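Local coordinates for lantibiotic dehydratase (Microbispora corallina, PDB 5EHK), which carries out tRNA-dependent dehydration in biosynthesis of the lantibiotic NAI-107, probably by glutamylating serine and threonine residues of the precursor peptide and eliminating glutamate, at residues A158-G163 with I372-R377; M136-T141 with G781-I786; A147-G152 with T541-D546; R7-F12 with A549-R554; G152-S157 with V376-V381. One frame throughout, in Å; residues are numbered along the deposited sequence.

Contact 1: residues A158-G163 with I372-R377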
# COMPACT_ATOMS: atom_id res chain seq x y z
N ALA A 158 40.87 34.93 1.58
CA ALA A 158 40.79 33.94 0.52
C ALA A 158 42.17 33.59 -0.00
O ALA A 158 43.07 34.43 0.01
CB ALA A 158 39.92 34.44 -0.62
N LYS A 159 42.35 32.34 -0.42
CA LYS A 159 43.59 31.87 -1.03
C LYS A 159 43.30 30.67 -1.94
O LYS A 159 42.46 29.84 -1.61
CB LYS A 159 44.62 31.50 0.05
CG LYS A 159 45.94 30.94 -0.49
CD LYS A 159 46.86 30.35 0.58
CE LYS A 159 47.62 31.39 1.38
NZ LYS A 159 48.81 30.77 2.04
N TRP A 160 43.99 30.56 -3.07
CA TRP A 160 43.80 29.41 -3.95
C TRP A 160 45.08 28.99 -4.67
O TRP A 160 45.22 29.19 -5.87
CB TRP A 160 42.69 29.66 -4.96
CG TRP A 160 42.21 28.39 -5.64
CD1 TRP A 160 42.85 27.67 -6.63
CD2 TRP A 160 40.96 27.72 -5.41
NE1 TRP A 160 42.09 26.59 -7.00
CE2 TRP A 160 40.93 26.60 -6.27
CE3 TRP A 160 39.88 27.95 -4.55
CZ2 TRP A 160 39.84 25.70 -6.30
CZ3 TRP A 160 38.80 27.06 -4.58
CH2 TRP A 160 38.79 25.96 -5.46
N LEU A 161 46.01 28.41 -3.93
CA LEU A 161 47.32 28.06 -4.47
C LEU A 161 47.39 26.68 -5.12
O LEU A 161 47.75 25.70 -4.48
CB LEU A 161 48.38 28.19 -3.38
CG LEU A 161 49.78 28.54 -3.88
CD1 LEU A 161 49.77 29.92 -4.54
CD2 LEU A 161 50.77 28.48 -2.71
N ALA A 162 47.10 26.61 -6.41
CA ALA A 162 47.26 25.36 -7.14
C ALA A 162 48.73 25.09 -7.39
O ALA A 162 49.44 25.94 -7.92
CB ALA A 162 46.50 25.40 -8.46
N GLY A 163 49.18 23.90 -7.01
CA GLY A 163 50.55 23.47 -7.22
C GLY A 163 50.62 22.38 -8.28
O GLY A 163 49.76 22.30 -9.16
N ILE A 372 46.16 15.87 -3.77
CA ILE A 372 46.31 17.02 -4.65
C ILE A 372 47.15 18.14 -4.01
O ILE A 372 46.90 18.53 -2.87
CB ILE A 372 44.93 17.59 -5.03
CG1 ILE A 372 44.18 16.60 -5.92
CG2 ILE A 372 45.07 18.95 -5.71
CD1 ILE A 372 44.94 16.13 -7.17
N ASP A 373 48.14 18.64 -4.75
CA ASP A 373 48.90 19.82 -4.32
C ASP A 373 48.09 21.07 -4.62
O ASP A 373 48.05 21.55 -5.76
CB ASP A 373 50.28 19.87 -5.00
CG ASP A 373 51.14 21.05 -4.51
OD1 ASP A 373 50.76 21.70 -3.51
OD2 ASP A 373 52.20 21.31 -5.12
N LEU A 374 47.45 21.59 -3.59
CA LEU A 374 46.50 22.69 -3.73
C LEU A 374 46.21 23.19 -2.34
O LEU A 374 45.88 22.42 -1.43
CB LEU A 374 45.22 22.21 -4.41
CG LEU A 374 43.98 23.11 -4.62
CD1 LEU A 374 44.19 24.20 -5.67
CD2 LEU A 374 42.78 22.24 -5.00
N GLU A 375 46.36 24.49 -2.16
CA GLU A 375 46.00 25.11 -0.92
C GLU A 375 44.75 25.93 -1.15
O GLU A 375 44.68 26.71 -2.10
CB GLU A 375 47.16 25.93 -0.37
CG GLU A 375 46.90 26.49 1.02
CD GLU A 375 48.09 27.27 1.56
OE1 GLU A 375 49.06 27.52 0.79
OE2 GLU A 375 48.04 27.67 2.75
N VAL A 376 43.74 25.70 -0.33
CA VAL A 376 42.51 26.45 -0.45
C VAL A 376 42.12 27.07 0.87
O VAL A 376 42.11 26.41 1.91
CB VAL A 376 41.36 25.58 -0.96
CG1 VAL A 376 40.05 26.35 -0.88
CG2 VAL A 376 41.62 25.15 -2.40
N ARG A 377 41.84 28.37 0.83
CA ARG A 377 41.33 29.04 2.00
C ARG A 377 40.13 29.86 1.62
O ARG A 377 40.09 30.46 0.55
CB ARG A 377 42.39 29.91 2.66
CG ARG A 377 43.38 29.10 3.47
CD ARG A 377 44.61 29.90 3.78
NE ARG A 377 45.68 29.02 4.25
CZ ARG A 377 45.99 28.84 5.52
NH1 ARG A 377 45.31 29.49 6.46
NH2 ARG A 377 46.98 28.02 5.85

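Contact 2: residues M136-T141 with G781-I786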
# COMPACT_ATOMS: atom_id res chain seq x y z
N MET A 136 39.69 13.49 -16.08
CA MET A 136 40.96 13.91 -15.49
C MET A 136 41.06 15.42 -15.38
O MET A 136 41.81 15.96 -14.55
CB MET A 136 42.13 13.39 -16.32
CG MET A 136 43.45 13.51 -15.60
SD MET A 136 44.77 12.55 -16.36
CE MET A 136 45.79 12.25 -14.92
N ARG A 137 40.27 16.09 -16.20
CA ARG A 137 40.36 17.53 -16.28
C ARG A 137 39.14 18.24 -15.69
O ARG A 137 39.15 19.45 -15.48
CB ARG A 137 40.73 17.93 -17.72
CG ARG A 137 42.18 17.45 -18.09
CD ARG A 137 42.53 17.42 -19.59
NE ARG A 137 42.38 18.75 -20.21
CZ ARG A 137 43.31 19.71 -20.26
NH1 ARG A 137 44.53 19.53 -19.74
NH2 ARG A 137 43.01 20.86 -20.84
N THR A 138 38.09 17.48 -15.36
CA THR A 138 36.86 18.08 -14.85
C THR A 138 36.17 17.41 -13.68
O THR A 138 35.44 18.09 -12.97
CB THR A 138 35.81 18.27 -15.96
OG1 THR A 138 35.58 17.01 -16.62
CG2 THR A 138 36.26 19.32 -16.97
N ARG A 139 36.36 16.11 -13.47
CA ARG A 139 35.63 15.40 -12.40
C ARG A 139 36.29 15.35 -11.04
O ARG A 139 37.20 14.56 -10.81
CB ARG A 139 35.26 13.96 -12.78
CG ARG A 139 34.49 13.23 -11.67
CD ARG A 139 33.05 13.02 -12.01
NE ARG A 139 32.79 11.61 -12.29
CZ ARG A 139 32.08 10.81 -11.51
NH1 ARG A 139 31.53 11.26 -10.40
NH2 ARG A 139 31.90 9.54 -11.87
N PRO A 140 35.74 16.12 -10.09
CA PRO A 140 36.33 16.22 -8.75
C PRO A 140 36.27 14.92 -7.94
O PRO A 140 37.04 14.81 -6.99
CB PRO A 140 35.48 17.30 -8.07
CG PRO A 140 34.19 17.30 -8.82
CD PRO A 140 34.51 16.91 -10.24
N THR A 141 35.44 13.96 -8.33
CA THR A 141 35.25 12.76 -7.52
C THR A 141 36.56 11.98 -7.41
O THR A 141 37.12 11.57 -8.43
CB THR A 141 34.15 11.86 -8.12
OG1 THR A 141 33.01 12.64 -8.47
CG2 THR A 141 33.75 10.77 -7.14
N GLY A 781 36.58 27.27 -9.31
CA GLY A 781 35.69 26.82 -8.26
C GLY A 781 34.62 25.84 -8.71
O GLY A 781 34.01 25.16 -7.88
N HIS A 782 34.35 25.79 -10.00
CA HIS A 782 33.28 24.94 -10.52
C HIS A 782 33.77 23.51 -10.78
O HIS A 782 32.98 22.59 -10.97
CB HIS A 782 32.73 25.55 -11.81
CG HIS A 782 33.69 25.49 -12.96
ND1 HIS A 782 34.79 26.31 -13.04
CD2 HIS A 782 33.70 24.73 -14.08
CE1 HIS A 782 35.45 26.04 -14.16
NE2 HIS A 782 34.81 25.08 -14.81
N LEU A 783 35.08 23.32 -10.73
CA LEU A 783 35.68 22.03 -10.98
C LEU A 783 36.17 21.43 -9.68
O LEU A 783 36.89 20.43 -9.69
CB LEU A 783 36.91 22.18 -11.87
CG LEU A 783 36.73 22.68 -13.28
CD1 LEU A 783 38.03 22.43 -14.04
CD2 LEU A 783 35.55 22.01 -13.93
N ALA A 784 35.77 22.03 -8.57
CA ALA A 784 36.27 21.60 -7.29
C ALA A 784 35.10 21.48 -6.35
O ALA A 784 34.21 22.34 -6.34
CB ALA A 784 37.24 22.60 -6.77
N GLU A 785 35.10 20.41 -5.57
CA GLU A 785 34.07 20.20 -4.56
C GLU A 785 34.66 20.48 -3.19
O GLU A 785 35.79 20.08 -2.90
CB GLU A 785 33.53 18.76 -4.63
CG GLU A 785 32.07 18.66 -5.04
CD GLU A 785 31.72 17.28 -5.63
OE1 GLU A 785 32.25 16.27 -5.11
OE2 GLU A 785 30.97 17.22 -6.63
N ILE A 786 33.91 21.19 -2.37
CA ILE A 786 34.31 21.44 -1.00
C ILE A 786 33.41 20.64 -0.08
O ILE A 786 32.19 20.75 -0.16
CB ILE A 786 34.25 22.94 -0.69
CG1 ILE A 786 35.30 23.66 -1.54
CG2 ILE A 786 34.49 23.19 0.76
CD1 ILE A 786 35.12 25.15 -1.60
O HOH W 1 32.32 13.82 -5.91

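Contact 3: residues A147-G152 with T541-D546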
# COMPACT_ATOMS: atom_id res chain seq x y z
N ALA A 147 41.70 12.12 -9.94
CA ALA A 147 41.31 13.15 -8.98
C ALA A 147 41.65 12.75 -7.56
O ALA A 147 41.88 11.57 -7.28
CB ALA A 147 39.83 13.45 -9.11
N GLY A 148 41.67 13.73 -6.66
CA GLY A 148 42.10 13.49 -5.31
C GLY A 148 41.71 14.58 -4.35
O GLY A 148 40.91 15.44 -4.69
N VAL A 149 42.31 14.56 -3.15
CA VAL A 149 41.85 15.40 -2.05
C VAL A 149 42.94 16.34 -1.51
O VAL A 149 44.13 16.12 -1.76
CB VAL A 149 41.35 14.55 -0.86
CG1 VAL A 149 40.17 13.69 -1.30
CG2 VAL A 149 42.45 13.65 -0.35
N SER A 150 42.53 17.37 -0.77
CA SER A 150 43.48 18.27 -0.11
C SER A 150 42.84 19.02 1.06
O SER A 150 41.61 19.20 1.12
CB SER A 150 44.06 19.29 -1.10
OG SER A 150 43.06 20.19 -1.57
N GLY A 151 43.69 19.46 1.99
CA GLY A 151 43.26 20.30 3.11
C GLY A 151 42.78 21.69 2.70
O GLY A 151 43.13 22.22 1.63
N GLY A 152 41.94 22.29 3.54
CA GLY A 152 41.39 23.61 3.28
C GLY A 152 40.94 24.19 4.61
O GLY A 152 40.74 23.46 5.56
N THR A 541 42.30 9.57 5.57
CA THR A 541 43.13 9.72 6.77
C THR A 541 44.59 9.38 6.46
O THR A 541 44.88 8.40 5.79
CB THR A 541 42.59 8.83 7.90
OG1 THR A 541 41.25 9.23 8.22
CG2 THR A 541 43.45 8.97 9.15
N GLY A 542 45.50 10.20 6.98
CA GLY A 542 46.92 10.08 6.68
C GLY A 542 47.38 11.06 5.61
O GLY A 542 48.44 11.68 5.72
N LEU A 543 46.56 11.21 4.57
CA LEU A 543 46.85 12.12 3.45
C LEU A 543 46.85 13.59 3.84
O LEU A 543 47.66 14.37 3.34
CB LEU A 543 45.86 11.88 2.31
CG LEU A 543 46.38 10.91 1.26
CD1 LEU A 543 47.08 9.72 1.91
CD2 LEU A 543 45.24 10.45 0.39
N LEU A 544 45.96 13.98 4.74
CA LEU A 544 45.87 15.39 5.09
C LEU A 544 46.09 15.63 6.58
O LEU A 544 45.16 16.00 7.29
CB LEU A 544 44.53 15.97 4.65
CG LEU A 544 44.16 15.65 3.21
CD1 LEU A 544 42.78 16.23 2.88
CD2 LEU A 544 45.25 16.16 2.25
N PRO A 545 47.34 15.43 7.04
CA PRO A 545 47.76 15.48 8.45
C PRO A 545 47.18 16.71 9.11
O PRO A 545 46.74 16.69 10.27
CB PRO A 545 49.28 15.61 8.35
CG PRO A 545 49.62 14.96 7.06
CD PRO A 545 48.50 15.35 6.14
N ASP A 546 47.20 17.79 8.32
CA ASP A 546 46.50 19.03 8.58
C ASP A 546 45.10 18.77 9.18
O ASP A 546 44.87 19.00 10.38
CB ASP A 546 46.33 19.75 7.23
CG ASP A 546 47.12 19.08 6.08
OD1 ASP A 546 48.16 18.43 6.34
OD2 ASP A 546 46.70 19.21 4.91

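Contact 4: residues R7-F12 with A549-R554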
# COMPACT_ATOMS: atom_id res chain seq x y z
N ARG A 7 27.01 25.18 13.03
CA ARG A 7 28.29 25.85 12.91
C ARG A 7 29.20 24.92 12.12
O ARG A 7 29.34 23.76 12.47
CB ARG A 7 28.89 26.06 14.31
CG ARG A 7 30.33 26.62 14.33
CD ARG A 7 31.01 26.48 15.72
NE ARG A 7 30.25 27.07 16.82
CZ ARG A 7 30.38 28.32 17.25
NH1 ARG A 7 31.26 29.12 16.65
NH2 ARG A 7 29.62 28.78 18.24
N ALA A 8 29.83 25.41 11.06
CA ALA A 8 30.79 24.60 10.28
C ALA A 8 32.12 24.44 11.02
O ALA A 8 32.47 25.24 11.89
CB ALA A 8 31.02 25.20 8.90
N TRP A 9 32.84 23.38 10.67
CA TRP A 9 34.19 23.14 11.18
C TRP A 9 35.17 24.18 10.66
O TRP A 9 34.91 24.82 9.65
CB TRP A 9 34.69 21.77 10.71
CG TRP A 9 34.22 20.60 11.48
CD1 TRP A 9 33.27 20.57 12.47
CD2 TRP A 9 34.68 19.26 11.33
NE1 TRP A 9 33.13 19.29 12.96
CE2 TRP A 9 33.98 18.47 12.26
CE3 TRP A 9 35.63 18.66 10.51
CZ2 TRP A 9 34.19 17.10 12.39
CZ3 TRP A 9 35.84 17.31 10.63
CH2 TRP A 9 35.13 16.54 11.57
N ASP A 10 36.32 24.32 11.32
CA ASP A 10 37.34 25.23 10.81
C ASP A 10 37.92 24.70 9.52
O ASP A 10 38.08 25.45 8.56
CB ASP A 10 38.51 25.38 11.79
CG ASP A 10 38.16 26.17 13.02
OD1 ASP A 10 37.14 26.89 13.02
OD2 ASP A 10 38.95 26.11 13.99
N VAL A 11 38.23 23.40 9.49
CA VAL A 11 38.84 22.79 8.32
C VAL A 11 37.79 22.09 7.50
O VAL A 11 36.70 21.80 8.00
CB VAL A 11 39.94 21.78 8.67
CG1 VAL A 11 41.01 22.44 9.51
CG2 VAL A 11 39.34 20.59 9.40
N PHE A 12 38.13 21.80 6.24
CA PHE A 12 37.25 21.09 5.35
C PHE A 12 38.08 20.35 4.33
O PHE A 12 39.26 20.64 4.20
CB PHE A 12 36.22 22.02 4.68
CG PHE A 12 36.82 23.23 4.01
CD1 PHE A 12 37.58 23.11 2.85
CD2 PHE A 12 36.58 24.50 4.52
CE1 PHE A 12 38.10 24.22 2.22
CE2 PHE A 12 37.10 25.61 3.90
CZ PHE A 12 37.87 25.47 2.75
N ALA A 549 44.05 15.82 12.20
CA ALA A 549 44.19 16.08 13.64
C ALA A 549 43.06 16.94 14.18
O ALA A 549 42.66 16.79 15.33
CB ALA A 549 45.53 16.72 13.93
N GLU A 550 42.52 17.83 13.35
CA GLU A 550 41.37 18.60 13.77
C GLU A 550 40.17 17.67 13.78
O GLU A 550 39.40 17.66 14.74
CB GLU A 550 41.10 19.80 12.86
CG GLU A 550 39.79 20.47 13.23
CD GLU A 550 39.89 21.95 13.52
OE1 GLU A 550 40.99 22.55 13.36
OE2 GLU A 550 38.85 22.53 13.92
N SER A 551 40.03 16.90 12.70
CA SER A 551 38.98 15.89 12.58
C SER A 551 38.92 14.95 13.78
O SER A 551 37.86 14.76 14.39
CB SER A 551 39.16 15.08 11.29
OG SER A 551 38.17 14.08 11.16
N ALA A 552 40.06 14.36 14.14
CA ALA A 552 40.09 13.40 15.24
C ALA A 552 39.71 14.06 16.55
O ALA A 552 39.15 13.42 17.43
CB ALA A 552 41.43 12.77 15.35
N ALA A 553 40.02 15.34 16.68
CA ALA A 553 39.77 16.01 17.95
C ALA A 553 38.30 16.35 18.14
O ALA A 553 37.76 16.26 19.24
CB ALA A 553 40.62 17.26 18.05
N ARG A 554 37.67 16.79 17.05
CA ARG A 554 36.26 17.12 17.03
C ARG A 554 35.36 15.88 17.23
O ARG A 554 34.38 15.90 17.99
CB ARG A 554 35.93 17.82 15.74
CG ARG A 554 36.71 19.08 15.59
CD ARG A 554 36.26 19.78 14.36
NE ARG A 554 36.56 21.21 14.39
CZ ARG A 554 35.97 22.07 15.22
NH1 ARG A 554 35.08 21.66 16.13
NH2 ARG A 554 36.30 23.36 15.13

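Contact 5: residues G152-S157 with V376-V381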
# COMPACT_ATOMS: atom_id res chain seq x y z
N GLY A 152 41.94 22.29 3.54
CA GLY A 152 41.39 23.61 3.28
C GLY A 152 40.94 24.19 4.61
O GLY A 152 40.74 23.46 5.56
N ARG A 153 40.76 25.49 4.67
CA ARG A 153 40.43 26.11 5.95
C ARG A 153 39.63 27.37 5.76
O ARG A 153 39.76 28.06 4.75
CB ARG A 153 41.74 26.45 6.67
CG ARG A 153 41.59 27.14 8.00
CD ARG A 153 42.96 27.39 8.56
NE ARG A 153 43.62 26.10 8.75
CZ ARG A 153 43.51 25.36 9.84
NH1 ARG A 153 42.79 25.78 10.88
NH2 ARG A 153 44.14 24.19 9.90
N PHE A 154 38.79 27.67 6.73
CA PHE A 154 38.15 28.96 6.76
C PHE A 154 39.08 29.92 7.47
O PHE A 154 39.75 29.57 8.45
CB PHE A 154 36.81 28.89 7.47
CG PHE A 154 35.75 28.18 6.68
CD1 PHE A 154 35.27 28.72 5.50
CD2 PHE A 154 35.21 26.98 7.14
CE1 PHE A 154 34.29 28.07 4.77
CE2 PHE A 154 34.22 26.33 6.42
CZ PHE A 154 33.75 26.87 5.24
N ASP A 155 39.12 31.14 6.96
CA ASP A 155 40.12 32.11 7.34
C ASP A 155 39.48 33.49 7.24
O ASP A 155 38.25 33.60 7.12
CB ASP A 155 41.29 32.01 6.36
CG ASP A 155 42.58 32.53 6.94
OD1 ASP A 155 42.63 32.67 8.18
OD2 ASP A 155 43.54 32.76 6.16
N THR A 156 40.30 34.53 7.27
CA THR A 156 39.80 35.87 7.04
C THR A 156 40.23 36.32 5.65
O THR A 156 39.74 37.32 5.12
CB THR A 156 40.25 36.86 8.14
OG1 THR A 156 41.66 36.71 8.36
CG2 THR A 156 39.53 36.56 9.46
N SER A 157 41.07 35.51 5.02
CA SER A 157 41.61 35.85 3.71
C SER A 157 41.53 34.69 2.71
O SER A 157 42.09 33.62 2.95
CB SER A 157 43.06 36.33 3.85
OG SER A 157 43.87 35.33 4.46
N VAL A 376 43.74 25.70 -0.33
CA VAL A 376 42.51 26.45 -0.45
C VAL A 376 42.12 27.07 0.87
O VAL A 376 42.11 26.41 1.91
CB VAL A 376 41.36 25.58 -0.96
CG1 VAL A 376 40.05 26.35 -0.88
CG2 VAL A 376 41.62 25.15 -2.40
N ARG A 377 41.84 28.37 0.83
CA ARG A 377 41.33 29.04 2.00
C ARG A 377 40.13 29.86 1.62
O ARG A 377 40.09 30.46 0.55
CB ARG A 377 42.39 29.91 2.66
CG ARG A 377 43.38 29.10 3.47
CD ARG A 377 44.61 29.90 3.78
NE ARG A 377 45.68 29.02 4.25
CZ ARG A 377 45.99 28.84 5.52
NH1 ARG A 377 45.31 29.49 6.46
NH2 ARG A 377 46.98 28.02 5.85
N LEU A 378 39.13 29.87 2.48
CA LEU A 378 37.93 30.61 2.17
C LEU A 378 37.61 31.50 3.36
O LEU A 378 37.81 31.11 4.50
CB LEU A 378 36.77 29.66 1.88
CG LEU A 378 36.91 28.59 0.79
CD1 LEU A 378 35.72 27.66 0.87
CD2 LEU A 378 36.99 29.22 -0.61
N PRO A 379 37.13 32.72 3.09
CA PRO A 379 36.84 33.69 4.14
C PRO A 379 35.63 33.26 4.93
O PRO A 379 34.89 32.38 4.50
CB PRO A 379 36.51 34.95 3.35
CG PRO A 379 35.95 34.45 2.08
CD PRO A 379 36.82 33.26 1.75
N GLU A 380 35.41 33.92 6.06
CA GLU A 380 34.29 33.62 6.92
C GLU A 380 32.91 33.90 6.30
O GLU A 380 31.92 33.33 6.72
CB GLU A 380 34.44 34.41 8.23
CG GLU A 380 35.62 33.99 9.06
CD GLU A 380 35.48 32.56 9.58
OE1 GLU A 380 34.31 32.14 9.83
OE2 GLU A 380 36.52 31.87 9.72
N VAL A 381 32.84 34.75 5.29
CA VAL A 381 31.53 35.09 4.74
C VAL A 381 30.93 33.85 4.07
O VAL A 381 29.72 33.65 4.10
CB VAL A 381 31.58 36.31 3.75
CG1 VAL A 381 32.39 35.97 2.50
CG2 VAL A 381 30.17 36.80 3.39

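Contact 1: residues A158-G163 with I372-R377
Glu375 OE2 is gripped by three nitrogens. Arg377 NE makes the best of these bonds, at 3.1 Å from Glu375 OE2; the guanidinium offers it in its own plane, while the oxygen is met from above the carboxylate plane. Arg377 NH2 adds a weak bond, and Lys159 NZ comes across as a salt bridge whose hydrogen bond is weak, Lys159 NZ 3.3 Å from Glu375 OE2. Lys159 leaves its strand with CG anti to the backbone N and bends at chi3 (-78°), which carries CE and NZ toward the Glu375 carboxylate, CD lying alongside it. Lys159 NZ and Arg377 NE lie only 4.2 Å apart, and the shared carboxylate probably offsets their repulsion. Beneath this network Arg377 N donates almost straight (174°) to Lys159 O at 2.9 Å, and Lys159 N answers to Arg377 O. Leu161 and Glu375 exchange a second pair, the bond from Leu161 N clearly bent, and Gly163 N bonds Asp373 O, the Asp373 carboxylate turning to Gly165 N. Leu161 shares the face of Lys159, Glu375 and Arg377. On the other, Val376 CG2 sits over the six-membered ring of Trp160, a CH-pi contact 3.9 Å from its centroid, and Leu374 CD1 meets Ala162 CB at 3.8 Å. Trp160 also reaches Ala784 and Leu512. The alternation of hydrogen-bonded and non-hydrogen-bonded pairs is that of an antiparallel pair, strands 159-162 and 366-379, at the surface.

Contact 2: residues M136-T141 with G781-I786
Leu783 makes the first touch with both its methyl groups. Leu783 CD1 rests against the last turn of the helix, 3.5 Å from Arg137 O, and Leu783 CD2 lies 4.1 Å from Thr138 CG2, the two side chains crossing obliquely. Pro140 fills the next place: its CB points to the other segment and packs against the backbone, 3.8 Å from Leu783 O. Pro140 CG lies 3.9 Å from Glu785 OE2, with the ring and the Glu785 chain roughly at right angles. The polar link is made by water: one molecule donates to Glu785 OE1 at 2.6 Å and lies 2.9 Å from Thr141 OG1. In the second shell, Arg139 NH1 makes a weak bond to Thr141 OG1 and so helps fix the hydroxyl that meets the water. Glu785 OE1 is also salt-bridged to Arg15, which probably keeps this buried carboxylate ionised, while OE2 has a long, weak ion pair with Arg735. Thr138 OG1 bonds Ile134 O one helical turn earlier, which fits with CG2 being the branch that meets Leu783. The contact thus joins the C-terminal end of helix 119-138, and the chain just after it, to the loop leading into strand 785-792 and to its first residue. That strand runs between strands 6-17 and 500-508, antiparallel to both, and Thr138 and Thr141 also lean on Leu737 and Arg735 of strand 735-739.

Contact 3: residues A147-G152 with T541-D546
Leu544 stands with its CB pointing at strand 147-155 and sets its forked end on the peptide between Ser150 and Gly151. Its CG is anti to the carbonyl carbon (chi1 -49°), which carries both methyls forward: Leu544 CD1 lies 3.5 Å from Gly151 N and Leu544 CD2 3.6 Å from Ser150 CA. Val149, one residue earlier on the strand, crosses this leucine obliquely. Val149 CG2 meets both Leu544 CD1 at 4.1 Å and Leu543 CD2 at 4.3 Å. The CB of Ser150 points away, and Gly151 has none, which lets Asp546 OD2 come to 4.0 Å from Gly151 CA. Leu544 occupies the N-cap position of helix 545-556, and its side chain also touches Met13 and Arg371 on the strands flanking 147-155. Along this strand the backbone bonds run within the sheet, Ser150 to Val14 and Val149 to Leu370 and Ile372. What the chain leading into the helix adds is mostly apolar and without direction, with Asp546 at the rim: methyl groups lying on a peptide and on one another, which hold by shape and burial rather than by donor and acceptor.

Contact 4: residues R7-F12 with A549-R554
Helix 545-556 lies against strand 6-17 through an arginine-tryptophan stack flanked by a salt-bridge network. In the stack, the Arg554 guanidinium lies nearly flat on the Trp9 indole, planes 18° apart and centres 4.5 Å apart, and makes a cation-pi contact. The aliphatic part joins in: Arg554 CD sits squarely over the five-membered ring, 3.3 Å from the Trp9 centroid, a CH-pi contact. The extended chain from CG to NE lets Arg554 reach across the ring in this way. Among the charges, Arg554 NE bonds Glu550 OE2 at 2.7 Å, one turn back on the same helix, using the oxygen's anti lone pair; NH2 adds a weak bond. Asp10 OD2 and Arg554 NH2 form a long salt bridge of 4.0 Å. Asp10 OD2 also lies 3.6 Å from Glu550 OE2, a repulsion that the arginine, and Arg383 bound to Asp10 OD1, would ease. Apolar contact comes from Val11, which slides past Glu550 in the opposite direction, its CG2 3.9 Å from Glu550 CG. At the far end of the indole Ser551 OG lies 3.9 Å from Trp9 CH2. The polar corner of the ring faces strand 785-792, where Trp9 NE1 is hydrogen-bonded to Glu791 OE2.

Contact 5: residues G152-S157 with V376-V381
Arg377 runs alongside strand 147-155, passing backbone oxygens first and then Asp155. Arg377 CB, beside the chain that turns back after the strand, lies 3.7 Å from Ser157 O. Arg377 CG comes next, 4.0 Å from Arg153 O. Arg377 CD passes 3.9 Å from Asp155 OD2, and Arg377 NH1 at the tip makes a long salt bridge to that oxygen, 3.7 Å from Asp155 OD2, which lies at the edge of the guanidinium. The same Asp155 OD2 accepts from Ser157 OG, which helps hold the carboxylate here. NH1 also touches Arg153 CD; the two arginines lie side by side, pointing the same way, with guanidinium planes 32° apart, while the remaining nitrogens of Arg377 turn to Glu375. Below this charged face strands 147-155 and 366-379 pair in parallel, their segments 26° apart. Arg153 N donates to Val376 O, Arg153 O receives Leu378 N at 3.0 Å nearly along the C=O axis, and Asp155 N donates to Leu378 O at 2.8 Å. On the opposite face Phe154 crosses Leu378 obliquely, with Phe154 CD1 4.0 Å from Leu378 CB; its ring also meets Phe12 edge-to-face. The strand then gives way to helix 380-395, with Pro379 at the N-cap position. Glu380, bent at chi2, curls back so that its OE2 lies 3.7 Å from Phe154 CB, and this carboxylate is salt-bridged to Arg383.

In the fold
Contact 1 lies at the surface; the other four are partly buried. Contacts 1 and 5 share Val376 and Arg377: strand 366-379 takes an antiparallel partner in one and a parallel partner in the other, and both rest on backbone bonds with charged side chains on one face. Contacts 3 and 5 both use strand 147-155, and contacts 3 and 4 both use helix 545-556, the approach to which packs mainly by leucine methyls while its next turns bring charge and a stacked ring. Contact 2 has a water link instead of direct bonds. Phe12 touches Val376, Ile786 and Arg153, so residues 7-12 bring contacts 1, 2 and 5 together.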